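Local coordinates for PA0821 (Pseudomonas aeruginosa, PDB 7DRG), which probably acts as the immunity protein (antitoxin) that neutralises a VRR-NUC nuclease effector delivered by the type VI secretion system, at residues L146-P151 / L163-D168; L152-Q155 / L160-L163; C39-L44 / G207-T212. All coordinates share one frame; numbering follows the deposited sequence.

Interaction 1. Residues L146-P151 / L163-D168; sequences LEFSVP and LQLFID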
# COMPACT_ATOMS: atom_id res chain seq x y z
N LEU B 146 -0.78 -29.03 2.23
CA LEU B 146 0.35 -28.92 3.15
C LEU B 146 1.03 -27.59 2.90
O LEU B 146 1.41 -27.30 1.76
CB LEU B 146 1.36 -30.06 2.95
CG LEU B 146 2.68 -29.91 3.72
CD1 LEU B 146 2.45 -29.88 5.22
CD2 LEU B 146 3.63 -31.05 3.37
N GLU B 147 1.20 -26.80 3.95
CA GLU B 147 1.95 -25.55 3.87
C GLU B 147 3.05 -25.58 4.92
O GLU B 147 2.84 -26.04 6.04
CB GLU B 147 1.08 -24.32 4.11
CG GLU B 147 0.06 -24.03 3.05
CD GLU B 147 -0.38 -22.58 3.09
OE1 GLU B 147 -0.07 -21.85 2.13
OE2 GLU B 147 -1.01 -22.16 4.09
N PHE B 148 4.23 -25.07 4.55
CA PHE B 148 5.32 -25.07 5.50
C PHE B 148 6.24 -23.90 5.18
O PHE B 148 6.25 -23.40 4.05
CB PHE B 148 6.09 -26.40 5.49
CG PHE B 148 6.89 -26.62 4.25
CD1 PHE B 148 6.28 -26.97 3.07
CD2 PHE B 148 8.27 -26.45 4.27
CE1 PHE B 148 7.03 -27.17 1.91
CE2 PHE B 148 9.03 -26.64 3.12
CZ PHE B 148 8.40 -27.00 1.94
N SER B 149 6.98 -23.44 6.18
CA SER B 149 7.79 -22.26 5.94
C SER B 149 9.01 -22.25 6.84
O SER B 149 9.02 -22.86 7.92
CB SER B 149 6.98 -20.98 6.15
OG SER B 149 6.72 -20.77 7.53
N VAL B 150 10.02 -21.51 6.40
CA VAL B 150 11.21 -21.22 7.20
C VAL B 150 11.45 -19.71 7.16
O VAL B 150 10.96 -19.01 6.27
CB VAL B 150 12.45 -21.98 6.67
CG1 VAL B 150 12.20 -23.49 6.63
CG2 VAL B 150 12.87 -21.43 5.29
N PRO B 151 12.24 -19.19 8.11
CA PRO B 151 12.56 -17.76 8.10
C PRO B 151 13.46 -17.39 6.94
O PRO B 151 14.21 -18.21 6.41
CB PRO B 151 13.29 -17.55 9.43
CG PRO B 151 12.96 -18.74 10.27
CD PRO B 151 12.72 -19.87 9.33
N LEU B 163 14.56 -25.63 -0.27
CA LEU B 163 14.40 -26.20 -1.59
C LEU B 163 14.40 -27.73 -1.54
O LEU B 163 13.55 -28.37 -2.17
CB LEU B 163 15.53 -25.68 -2.48
CG LEU B 163 15.69 -26.27 -3.88
CD1 LEU B 163 14.43 -26.05 -4.68
CD2 LEU B 163 16.90 -25.63 -4.55
N GLN B 164 15.32 -28.32 -0.78
CA GLN B 164 15.34 -29.77 -0.63
C GLN B 164 14.05 -30.30 -0.02
O GLN B 164 13.53 -31.34 -0.45
CB GLN B 164 16.54 -30.19 0.22
CG GLN B 164 16.76 -31.69 0.27
CD GLN B 164 17.28 -32.24 -1.05
OE1 GLN B 164 18.39 -31.91 -1.47
NE2 GLN B 164 16.47 -33.06 -1.71
N LEU B 165 13.51 -29.60 0.98
CA LEU B 165 12.24 -30.01 1.56
C LEU B 165 11.12 -29.98 0.53
O LEU B 165 10.32 -30.92 0.44
CB LEU B 165 11.87 -29.12 2.75
CG LEU B 165 12.75 -29.14 4.00
CD1 LEU B 165 12.20 -28.14 5.02
CD2 LEU B 165 12.83 -30.54 4.60
N PHE B 166 11.05 -28.90 -0.25
CA PHE B 166 9.95 -28.76 -1.21
C PHE B 166 9.98 -29.89 -2.23
O PHE B 166 8.93 -30.48 -2.54
CB PHE B 166 10.03 -27.39 -1.90
CG PHE B 166 8.78 -27.03 -2.65
CD1 PHE B 166 7.70 -26.47 -1.99
CD2 PHE B 166 8.68 -27.24 -4.02
CE1 PHE B 166 6.55 -26.14 -2.68
CE2 PHE B 166 7.54 -26.91 -4.71
CZ PHE B 166 6.47 -26.35 -4.03
N ILE B 167 11.16 -30.23 -2.74
CA ILE B 167 11.27 -31.34 -3.68
C ILE B 167 10.97 -32.67 -3.00
O ILE B 167 10.25 -33.51 -3.55
CB ILE B 167 12.66 -31.34 -4.34
CG1 ILE B 167 12.98 -29.98 -4.98
CG2 ILE B 167 12.76 -32.47 -5.35
CD1 ILE B 167 11.91 -29.48 -5.91
N ASP B 168 11.53 -32.89 -1.81
CA ASP B 168 11.28 -34.14 -1.09
C ASP B 168 9.80 -34.32 -0.81
O ASP B 168 9.27 -35.43 -0.95
CB ASP B 168 12.07 -34.17 0.22
CG ASP B 168 13.55 -34.46 0.01
OD1 ASP B 168 13.96 -34.69 -1.14
OD2 ASP B 168 14.32 -34.45 1.00
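The ring of Phe148, on strand 144-151, reaches helix 161-173 between Leu165 and Phe166 and carries nearly the whole contact. Its CE2 atom lies 3.8 Å from Leu165 CB, and the CD1 branch of the same leucine comes up to that atom as well, at 4.0 Å. On the other flank, Phe148 CE1 meets Phe166 CD1 at 4.0 Å. The leading atom, Phe148 CZ, is 3.9 Å from Phe166 N, so the ring enters far enough to touch the helix backbone. Both approaches to the ring are oblique, and the two phenylalanine side chains cross at about a right angle. Phe148 points its CG between its own backbone N and carbonyl carbon (chi1 71°), a torsion that carries the ring off the strand toward the helix; in Phe166, CG lies anti to the backbone N, beside the carbonyl carbon.

Away from this wedge the packing slackens. Val150 faces the helix but its side chain stays 4.9 Å from residues 163-168; its closer partner on this helix is Phe162. The closest CA pair, Phe148 with Phe166, is 8.9 Å apart. On the partly exposed side of the helix, Gln164 NE2 gives a hydrogen bond to Asp168 OD1 (3.0 Å, N-H...O angle 150°), entering from above the carboxylate plane. Arg171 bridges to that same oxygen, so the polar ridge is organised along the helix without involving the strand.

Phe162 and Phe169 also meet the Phe148 ring, extending the aromatic layer between strand and helix. With 158 Å² buried in total and no hydrogen bond between the two segments, their hold on each other rests on buried apolar surface and van der Waals contact.

Interaction 2. Residues L152-Q155 / L160-L163; sequences LLYQ and LDFL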
# COMPACT_ATOMS: atom_id res chain seq x y z
N LEU B 152 13.37 -16.12 6.55
CA LEU B 152 14.23 -15.62 5.48
C LEU B 152 15.70 -15.69 5.86
O LEU B 152 16.56 -15.99 5.02
CB LEU B 152 13.85 -14.18 5.12
CG LEU B 152 12.43 -13.96 4.59
CD1 LEU B 152 12.27 -12.52 4.12
CD2 LEU B 152 12.10 -14.91 3.46
N LEU B 153 16.02 -15.41 7.13
CA LEU B 153 17.42 -15.47 7.55
C LEU B 153 17.93 -16.90 7.51
O LEU B 153 19.09 -17.14 7.14
CB LEU B 153 17.58 -14.88 8.96
CG LEU B 153 19.01 -14.82 9.51
CD1 LEU B 153 19.91 -13.96 8.61
CD2 LEU B 153 19.01 -14.29 10.94
N TYR B 154 17.09 -17.87 7.87
CA TYR B 154 17.48 -19.27 7.73
C TYR B 154 17.79 -19.60 6.27
O TYR B 154 18.79 -20.26 5.97
CB TYR B 154 16.38 -20.19 8.27
CG TYR B 154 16.84 -21.63 8.32
CD1 TYR B 154 17.50 -22.12 9.43
CD2 TYR B 154 16.66 -22.47 7.23
CE1 TYR B 154 17.95 -23.42 9.46
CE2 TYR B 154 17.11 -23.77 7.25
CZ TYR B 154 17.75 -24.24 8.37
OH TYR B 154 18.21 -25.54 8.40
N GLN B 155 16.92 -19.15 5.36
CA GLN B 155 17.13 -19.40 3.94
C GLN B 155 18.45 -18.81 3.46
O GLN B 155 19.18 -19.44 2.68
CB GLN B 155 15.96 -18.84 3.12
CG GLN B 155 16.24 -18.72 1.63
CD GLN B 155 16.46 -20.07 0.94
OE1 GLN B 155 16.02 -21.10 1.44
NE2 GLN B 155 17.12 -20.05 -0.21
N LEU B 160 19.96 -24.22 0.45
CA LEU B 160 19.44 -25.42 -0.19
C LEU B 160 18.44 -26.18 0.68
O LEU B 160 17.83 -27.14 0.19
CB LEU B 160 20.59 -26.36 -0.58
CG LEU B 160 21.61 -25.74 -1.53
CD1 LEU B 160 22.62 -26.79 -1.94
CD2 LEU B 160 20.94 -25.14 -2.75
N ASP B 161 18.24 -25.78 1.94
CA ASP B 161 17.46 -26.61 2.85
C ASP B 161 15.97 -26.59 2.52
O ASP B 161 15.34 -27.64 2.39
CB ASP B 161 17.69 -26.17 4.30
CG ASP B 161 19.00 -26.66 4.87
OD1 ASP B 161 19.84 -27.19 4.09
OD2 ASP B 161 19.19 -26.54 6.10
N PHE B 162 15.38 -25.39 2.42
CA PHE B 162 13.96 -25.32 2.08
C PHE B 162 13.70 -25.94 0.71
O PHE B 162 12.74 -26.70 0.53
CB PHE B 162 13.48 -23.86 2.11
CG PHE B 162 12.07 -23.68 1.64
CD1 PHE B 162 11.77 -23.58 0.29
CD2 PHE B 162 11.02 -23.63 2.56
CE1 PHE B 162 10.48 -23.43 -0.15
CE2 PHE B 162 9.72 -23.48 2.12
CZ PHE B 162 9.44 -23.38 0.77
N LEU B 163 14.56 -25.63 -0.27
CA LEU B 163 14.40 -26.20 -1.59
C LEU B 163 14.40 -27.73 -1.54
O LEU B 163 13.55 -28.37 -2.17
CB LEU B 163 15.53 -25.68 -2.48
CG LEU B 163 15.69 -26.27 -3.88
CD1 LEU B 163 14.43 -26.05 -4.68
CD2 LEU B 163 16.90 -25.63 -4.55
O HOH W 1 16.45 -22.91 3.39
O HOH W 2 16.07 -23.27 -0.26
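Tyr154 and Asp161 meet across the junction of two consecutive helices, where the short helix 152-157 leads through a short turn into helix 161-173. This helix-to-helix turn is local, with only four residues between the two segments. Its first helix begins at Leu152, whose side chain packs on Leu38 of strand 34-46, while the following Leu153 is exposed.

Tyr154 makes the direct polar link. Its OH donates to Asp161 OD2 over 2.7 Å, using the anti lone pair of that oxygen, the one turned away from the other carboxylate oxygen. The ring and carboxylate planes stand 47° apart, and the ring carbon CE2 lies 3.8 Å from Asp161 CB, so the bond is backed by contact where the side chains cross. Tyr154 extends its ring anti to the backbone N (chi1 -172°), which carries the hydroxyl across to the second helix. Around this pair, Trp125 meets the tyrosine ring edge-to-face, and Leu68 of helix 52-69 touches both Tyr154 and Asp161.

Gln155, one residue on, works through water. Its chain bends at chi2 (65°), and the amide group is thereby turned toward the start of the second helix, where its plane is nearly perpendicular to the Phe162 ring. Its NE2 is hydrogen-bonded to Pro159 O in the turn, which fixes the amide's rotation and presents OE1 to two waters. The closest CA pair across the turn, Gln155 with Phe162 at 7.0 Å, accommodates these bridges. Water serves as acceptor for two backbone amides in the first turn of helix 161-173, where no preceding helical carbonyl is available: one water takes the Phe162 N hydrogen at 2.9 Å, and the other lies 2.8 Å from both Gln155 OE1 and Leu163 N.

Interaction 3. Residues C39-L44 / G207-T212; sequences CLRGTL and GLDVGT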
# COMPACT_ATOMS: atom_id res chain seq x y z
N CYS B 39 8.13 -14.64 5.36
CA CYS B 39 8.93 -15.84 5.42
C CYS B 39 8.96 -16.50 4.05
O CYS B 39 8.39 -15.99 3.08
CB CYS B 39 8.39 -16.79 6.50
SG CYS B 39 6.70 -17.32 6.17
N LEU B 40 9.67 -17.62 3.96
CA LEU B 40 9.71 -18.43 2.75
C LEU B 40 8.76 -19.61 2.96
O LEU B 40 9.05 -20.51 3.75
CB LEU B 40 11.13 -18.91 2.49
CG LEU B 40 11.34 -19.92 1.37
CD1 LEU B 40 10.73 -19.44 0.07
CD2 LEU B 40 12.84 -20.17 1.21
N ARG B 41 7.64 -19.60 2.24
CA ARG B 41 6.57 -20.57 2.44
C ARG B 41 6.34 -21.39 1.19
O ARG B 41 6.38 -20.87 0.07
CB ARG B 41 5.27 -19.86 2.84
CG ARG B 41 4.15 -20.80 3.28
CD ARG B 41 2.98 -20.00 3.87
NE ARG B 41 2.20 -19.29 2.84
CZ ARG B 41 1.31 -18.35 3.14
NH1 ARG B 41 1.13 -18.01 4.40
NH2 ARG B 41 0.61 -17.75 2.19
N GLY B 42 6.08 -22.68 1.39
CA GLY B 42 5.70 -23.58 0.31
C GLY B 42 4.30 -24.10 0.55
O GLY B 42 3.92 -24.37 1.69
N THR B 43 3.54 -24.24 -0.53
CA THR B 43 2.15 -24.68 -0.50
C THR B 43 1.97 -25.81 -1.51
O THR B 43 2.30 -25.64 -2.69
CB THR B 43 1.22 -23.52 -0.85
OG1 THR B 43 1.43 -22.44 0.07
CG2 THR B 43 -0.23 -23.95 -0.83
N LEU B 44 1.46 -26.95 -1.04
CA LEU B 44 1.26 -28.12 -1.89
C LEU B 44 -0.19 -28.58 -1.76
O LEU B 44 -0.65 -28.83 -0.64
CB LEU B 44 2.21 -29.26 -1.50
CG LEU B 44 3.71 -28.98 -1.64
CD1 LEU B 44 4.51 -30.16 -1.10
CD2 LEU B 44 4.06 -28.72 -3.08
N GLY B 207 6.00 -10.48 -6.16
CA GLY B 207 6.45 -11.83 -5.91
C GLY B 207 5.89 -12.48 -4.67
O GLY B 207 6.23 -13.62 -4.34
N LEU B 208 5.00 -11.79 -3.96
CA LEU B 208 4.44 -12.31 -2.72
C LEU B 208 3.20 -13.14 -3.01
O LEU B 208 2.30 -12.70 -3.73
CB LEU B 208 4.07 -11.13 -1.82
CG LEU B 208 3.45 -11.57 -0.50
CD1 LEU B 208 4.56 -11.67 0.54
CD2 LEU B 208 2.34 -10.61 -0.11
N ASP B 209 3.14 -14.34 -2.42
CA ASP B 209 1.90 -15.10 -2.44
C ASP B 209 0.96 -14.57 -1.37
O ASP B 209 1.38 -14.17 -0.29
CB ASP B 209 2.16 -16.59 -2.21
CG ASP B 209 0.88 -17.40 -2.18
OD1 ASP B 209 0.11 -17.31 -3.16
OD2 ASP B 209 0.64 -18.10 -1.17
N VAL B 210 -0.35 -14.61 -1.68
CA VAL B 210 -1.39 -14.09 -0.81
C VAL B 210 -2.51 -15.12 -0.70
O VAL B 210 -2.79 -15.85 -1.65
CB VAL B 210 -1.94 -12.75 -1.36
CG1 VAL B 210 -3.15 -12.27 -0.56
CG2 VAL B 210 -0.85 -11.70 -1.36
N GLY B 211 -3.13 -15.18 0.47
CA GLY B 211 -4.35 -15.95 0.66
C GLY B 211 -4.12 -17.19 1.51
O GLY B 211 -3.04 -17.44 2.05
N THR B 212 -5.20 -17.97 1.63
CA THR B 212 -5.25 -19.14 2.50
C THR B 212 -5.58 -20.37 1.65
O THR B 212 -6.74 -20.56 1.25
CB THR B 212 -6.28 -18.94 3.61
OG1 THR B 212 -5.97 -17.73 4.32
CG2 THR B 212 -6.25 -20.10 4.57
O HOH W 3 2.30 -19.86 -0.00
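Arg41 and Asp209, both buried, share a water that binds them more closely than their direct salt bridge. The water donates to Asp209 OD2 at 2.7 Å and to Thr43 OG1, also at 2.7 Å, while accepting from Arg41 NE at 2.9 Å. Three bonds therefore grip one solvent molecule between the strand and the 207-212 loop. The direct ion pair is longer: Arg41 NH2 lies 3.4 Å from Asp209 OD2, a weak hydrogen bond although nearly straight, with an N-H...O angle of 163°.

The orientation is consistent with this. Asp209 OD2 and the water both sit at the edge of the guanidinium, in its plane, but the carboxylate is turned 80° against that plane, so the two groups do not pair side by side through two bonds. Arg41 begins extended, with CG anti to the backbone N, and bends at chi3 (74°) to deliver its NE and NH2 to this spot. The other carboxylate oxygen, Asp209 OD1, has its own salt bridge to Lys228, which also bonds Val210 O; Arg41 NH1 is held by Asn185 OD1, and Thr43 OG1 by Glu147, itself a long, weak ion-pair partner of Arg41 NE.

Farther out the contact thins. Gly211 O approaches Arg41 NH2 obliquely at 3.7 Å, and the Thr43 side chain comes no closer than 4.6 Å to the loop. Gly211 itself adopts a positive phi, a backbone shape suited to glycine, as the loop runs toward helix 213-216. The two segments bury 109 Å² together.

This small interface thus joins the loop to strand 34-46 by a water-mediated polar network plus a weak ion pair. Arg41 and Lys228 would be expected to favour ionised Asp209, which with Glu147 would partly offset their charge.

How the interactions relate
Strands 34-46 and 144-151 are antiparallel neighbours, so interactions 1 and 3, with centres about 11 Å apart, use adjoining strands. Interactions 1 and 2, about 9 Å apart, share Leu163 and helix 161-173. The chain runs from strand 144-151 straight into helix 152-157, turns, and returns along helix 161-173 to cover the strand it left. Phe162 ties the group together, its CE2 3.4 Å from both Phe148 CE2 and Leu40 O. Interaction 3 joins residues far apart in sequence, and the chain between them contains both other contacts. The three thus combine a local strand-helix unit with a long-range loop attachment; interactions 1 and 3 are buried, whereas interaction 2 lies nearer the periphery.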